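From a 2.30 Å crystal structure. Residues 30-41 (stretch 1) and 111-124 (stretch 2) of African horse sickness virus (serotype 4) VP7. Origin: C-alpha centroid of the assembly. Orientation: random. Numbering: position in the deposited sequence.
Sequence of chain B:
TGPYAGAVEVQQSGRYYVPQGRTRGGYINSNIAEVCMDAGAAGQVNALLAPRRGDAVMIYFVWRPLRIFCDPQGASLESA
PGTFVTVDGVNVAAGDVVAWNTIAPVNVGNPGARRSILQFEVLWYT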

# COMPACT_ATOMS: atom_id res chain seq x y z
N SER B 30 -6.54 6.32 2.76
CA SER B 30 -7.96 6.62 2.95
C SER B 30 -8.88 5.50 3.28
O SER B 30 -9.94 5.75 3.85
CB SER B 30 -8.55 7.22 1.69
OG SER B 30 -7.96 8.46 1.55
N ASN B 31 -8.58 4.29 2.82
CA ASN B 31 -9.46 3.17 3.06
C ASN B 31 -8.94 1.96 3.83
O ASN B 31 -9.70 1.05 4.17
CB ASN B 31 -10.06 2.73 1.72
CG ASN B 31 -11.14 3.69 1.25
OD1 ASN B 31 -10.84 4.84 0.95
ND2 ASN B 31 -12.40 3.24 1.20
N ILE B 32 -7.68 2.02 4.24
CA ILE B 32 -7.06 0.91 4.91
C ILE B 32 -6.40 1.28 6.23
O ILE B 32 -5.68 2.28 6.33
CB ILE B 32 -6.04 0.27 3.94
CG1 ILE B 32 -6.73 -0.08 2.64
CG2 ILE B 32 -5.44 -0.98 4.51
CD1 ILE B 32 -5.86 -0.85 1.71
N ALA B 33 -6.61 0.44 7.22
CA ALA B 33 -6.03 0.64 8.53
C ALA B 33 -5.46 -0.74 8.89
O ALA B 33 -5.92 -1.75 8.36
CB ALA B 33 -7.12 1.05 9.51
N GLU B 34 -4.47 -0.81 9.77
CA GLU B 34 -3.91 -2.09 10.16
C GLU B 34 -3.69 -2.10 11.66
O GLU B 34 -3.35 -1.07 12.22
CB GLU B 34 -2.54 -2.29 9.51
CG GLU B 34 -2.53 -2.52 8.00
CD GLU B 34 -1.14 -2.76 7.40
OE1 GLU B 34 -0.10 -2.66 8.11
OE2 GLU B 34 -1.09 -3.04 6.18
N VAL B 35 -3.88 -3.23 12.32
CA VAL B 35 -3.59 -3.25 13.76
C VAL B 35 -2.53 -4.32 14.02
O VAL B 35 -2.62 -5.44 13.51
CB VAL B 35 -4.91 -3.33 14.64
CG1 VAL B 35 -6.01 -3.97 13.89
CG2 VAL B 35 -4.68 -4.02 15.94
N CYS B 36 -1.43 -3.89 14.59
CA CYS B 36 -0.30 -4.74 14.88
C CYS B 36 -0.63 -5.40 16.19
O CYS B 36 -0.96 -4.70 17.12
CB CYS B 36 0.97 -3.90 15.03
SG CYS B 36 1.62 -3.24 13.48
N MET B 37 -0.48 -6.71 16.29
CA MET B 37 -0.82 -7.39 17.53
C MET B 37 0.21 -8.36 18.05
O MET B 37 0.65 -9.26 17.33
CB MET B 37 -2.12 -8.17 17.35
CG MET B 37 -3.29 -7.35 16.92
SD MET B 37 -4.70 -8.31 16.91
CE MET B 37 -5.03 -8.20 18.70
N ASP B 38 0.58 -8.21 19.30
CA ASP B 38 1.52 -9.12 19.92
C ASP B 38 0.84 -10.49 20.06
O ASP B 38 -0.35 -10.66 19.78
CB ASP B 38 1.87 -8.66 21.31
CG ASP B 38 3.32 -8.87 21.63
OD1 ASP B 38 3.96 -9.87 21.16
OD2 ASP B 38 3.84 -7.99 22.36
N ALA B 39 1.62 -11.46 20.53
CA ALA B 39 1.15 -12.82 20.72
C ALA B 39 0.14 -12.90 21.87
O ALA B 39 0.34 -12.30 22.94
CB ALA B 39 2.33 -13.71 21.02
N GLY B 40 -0.94 -13.65 21.65
CA GLY B 40 -1.96 -13.82 22.66
C GLY B 40 -2.72 -12.55 23.03
O GLY B 40 -3.34 -12.48 24.13
N ALA B 41 -2.72 -11.58 22.11
CA ALA B 41 -3.38 -10.30 22.35
C ALA B 41 -4.80 -10.16 21.84
O ALA B 41 -5.23 -10.83 20.88
CB ALA B 41 -2.52 -9.16 21.84
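Stretch 2 (111-124) PGARRSILQFEVLW

The most unusual feature of this contact lies at its start, where Asn31 closes the ladder with its side chain in place of its backbone amide. Its carbonyl accepts from the next strand in the ordinary way, Val122 N to Asn31 O at 2.7 Å with an N-H...O angle of 168°, but the return bond comes from the carboxamide: Asn31 ND2 donates to Val122 O at 2.8 Å and 169°. With chi1 at -75° and chi2 at 65°, the side chain thus supplies the second bond of the pair, through a larger ring than two backbone groups would close, just before the strand of stretch 1 begins.

From there stretch 2 runs alongside stretch 1 as an antiparallel neighbour. Residues 116-122 are extended, with phi from -145° to -79° and psi from 121° to 156°, and they pair with strand 32-37. The N-to-C directions differ by 161°, which is also the signed crossing angle, and the axes approach to 4.6 Å. The register is fixed by CA-CA distances: Ile32 CA lies 4.5 Å from Glu121 CA, Glu34 CA 4.3 Å from Gln119 CA and Cys36 CA 4.4 Å from Ile117 CA. These are the narrow, non-hydrogen-bonded pairs.

Between them fall three wider pairs, each closed by two backbone bonds. Ala33 N reaches Phe120 O at 3.1 Å and Phe120 N reaches Ala33 O at 2.9 Å; Val35 N to Leu118 O is 2.8 Å and Leu118 N to Val35 O is 3.0 Å; Met37 N to Ser116 O is 2.7 Å and Ser116 N to Met37 O is 2.9 Å. All six angles lie between 152° and 167°. Five of these six carbonyls, all but that of Ser116, also receive CA-H...O contacts, the shortest from Glu34 CA to Leu118 O at 3.0 Å.

Alternation sorts the side chains onto two faces. On the face carrying Ala33, Val35 and Met37, Val35 CG1 meets the edge of the Phe120 ring, 3.3 Å from Phe120 CE2 and near the ring plane, and lies 4.3 Å from Leu118 CB. Met37 SD approaches Leu118 CD2 at 4.2 Å. The other face mixes polar and apolar groups: Ile32 CG2 packs 3.6 Å from Gln119 CG, a diagonal neighbour, while Cys36 SG lies 4.0 Å from Ile117 CG1. The carboxylate of Glu34 passes Ile117 CG2 at 3.7 Å from OE1, and both its oxygens are hydrogen-bonded elsewhere in the structure.

Beyond Met37 the regular pairing ends. Asp38 to Ala41 form a type II turn, whose closing bond from Ala41 N to Asp38 O is weak at 3.4 Å, while Ala39 N donates to Asp38 OD1 at 2.9 Å. Gly40 takes the positive phi of 65°, which favours glycine. Here the contact is looser: Ala39 CB touches Ala113 C at 3.8 Å, and Gly40 N makes a weak bond to Gly112 O at 3.1 Å and 131°. Altogether the two stretches bury 935 Å², counting both sides.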

# COMPACT_ATOMS: atom_id res chain seq x y z
N PRO B 111 -4.91 -15.01 19.45
CA PRO B 111 -4.58 -16.00 20.47
C PRO B 111 -3.28 -16.75 20.20
O PRO B 111 -2.62 -17.20 21.14
CB PRO B 111 -5.78 -16.92 20.43
CG PRO B 111 -6.21 -16.87 19.00
CD PRO B 111 -6.14 -15.40 18.74
N GLY B 112 -2.92 -16.84 18.92
CA GLY B 112 -1.72 -17.52 18.46
C GLY B 112 -0.43 -17.19 19.19
O GLY B 112 -0.39 -16.27 20.01
N ALA B 113 0.66 -17.91 18.87
CA ALA B 113 1.94 -17.69 19.56
C ALA B 113 2.99 -16.76 18.94
O ALA B 113 4.13 -16.75 19.41
CB ALA B 113 2.59 -19.03 19.93
N ARG B 114 2.66 -16.05 17.88
CA ARG B 114 3.62 -15.15 17.29
C ARG B 114 2.87 -13.86 16.95
O ARG B 114 1.65 -13.82 17.09
CB ARG B 114 4.29 -15.78 16.07
CG ARG B 114 3.39 -16.32 15.03
CD ARG B 114 4.18 -16.87 13.83
NE ARG B 114 3.99 -18.32 13.62
CZ ARG B 114 3.32 -18.89 12.61
NH1 ARG B 114 2.75 -18.16 11.66
NH2 ARG B 114 3.20 -20.21 12.55
N ARG B 115 3.59 -12.80 16.61
CA ARG B 115 2.96 -11.54 16.28
C ARG B 115 2.14 -11.61 15.01
O ARG B 115 2.39 -12.48 14.17
CB ARG B 115 4.02 -10.47 16.16
CG ARG B 115 4.66 -10.17 17.49
CD ARG B 115 5.91 -9.36 17.30
NE ARG B 115 7.04 -10.14 16.79
CZ ARG B 115 8.27 -9.66 16.64
NH1 ARG B 115 8.54 -8.39 16.94
NH2 ARG B 115 9.26 -10.46 16.25
N SER B 116 1.16 -10.73 14.87
CA SER B 116 0.33 -10.70 13.67
C SER B 116 -0.07 -9.27 13.31
O SER B 116 -0.02 -8.40 14.18
CB SER B 116 -0.94 -11.51 13.90
OG SER B 116 -0.66 -12.89 14.14
N ILE B 117 -0.37 -9.01 12.03
CA ILE B 117 -0.85 -7.69 11.65
C ILE B 117 -2.16 -7.95 10.91
O ILE B 117 -2.20 -8.85 10.07
CB ILE B 117 0.07 -6.92 10.70
CG1 ILE B 117 1.39 -6.58 11.35
CG2 ILE B 117 -0.53 -5.57 10.37
CD1 ILE B 117 2.25 -5.79 10.44
N LEU B 118 -3.24 -7.25 11.26
CA LEU B 118 -4.52 -7.40 10.57
C LEU B 118 -4.80 -6.13 9.81
O LEU B 118 -4.60 -5.01 10.33
CB LEU B 118 -5.66 -7.59 11.55
CG LEU B 118 -6.00 -8.96 12.13
CD1 LEU B 118 -4.78 -9.72 12.58
CD2 LEU B 118 -6.89 -8.72 13.31
N GLN B 119 -5.32 -6.30 8.60
CA GLN B 119 -5.66 -5.20 7.73
C GLN B 119 -7.18 -5.08 7.60
O GLN B 119 -7.83 -6.10 7.46
CB GLN B 119 -5.07 -5.48 6.35
CG GLN B 119 -5.53 -4.53 5.30
CD GLN B 119 -5.00 -4.83 3.92
OE1 GLN B 119 -3.81 -4.60 3.64
NE2 GLN B 119 -5.89 -5.28 3.01
N PHE B 120 -7.72 -3.85 7.61
CA PHE B 120 -9.17 -3.61 7.45
C PHE B 120 -9.27 -2.72 6.26
O PHE B 120 -8.66 -1.69 6.24
CB PHE B 120 -9.75 -2.83 8.64
CG PHE B 120 -9.78 -3.62 9.89
CD1 PHE B 120 -10.84 -4.43 10.18
CD2 PHE B 120 -8.69 -3.63 10.74
CE1 PHE B 120 -10.81 -5.25 11.31
CE2 PHE B 120 -8.64 -4.45 11.88
CZ PHE B 120 -9.70 -5.26 12.15
N GLU B 121 -10.04 -3.08 5.27
CA GLU B 121 -10.13 -2.22 4.12
C GLU B 121 -11.57 -1.82 3.98
O GLU B 121 -12.43 -2.67 3.85
CB GLU B 121 -9.73 -3.00 2.87
CG GLU B 121 -9.95 -2.22 1.57
CD GLU B 121 -9.49 -2.97 0.36
OE1 GLU B 121 -8.92 -4.07 0.51
OE2 GLU B 121 -9.70 -2.45 -0.76
N VAL B 122 -11.85 -0.53 4.02
CA VAL B 122 -13.21 -0.06 3.87
C VAL B 122 -13.60 -0.06 2.42
O VAL B 122 -12.93 0.51 1.58
CB VAL B 122 -13.33 1.29 4.45
CG1 VAL B 122 -14.69 1.83 4.23
CG2 VAL B 122 -13.03 1.20 5.91
N LEU B 123 -14.74 -0.65 2.11
CA LEU B 123 -15.16 -0.80 0.74
C LEU B 123 -16.00 0.27 0.06
O LEU B 123 -15.58 0.89 -0.90
CB LEU B 123 -15.75 -2.20 0.53
CG LEU B 123 -14.74 -3.35 0.71
CD1 LEU B 123 -15.40 -4.66 0.41
CD2 LEU B 123 -13.58 -3.19 -0.25
N TRP B 124 -17.24 0.42 0.45
CA TRP B 124 -18.03 1.49 -0.17
C TRP B 124 -18.50 2.12 1.11
O TRP B 124 -18.39 1.49 2.21
CB TRP B 124 -19.19 0.95 -1.05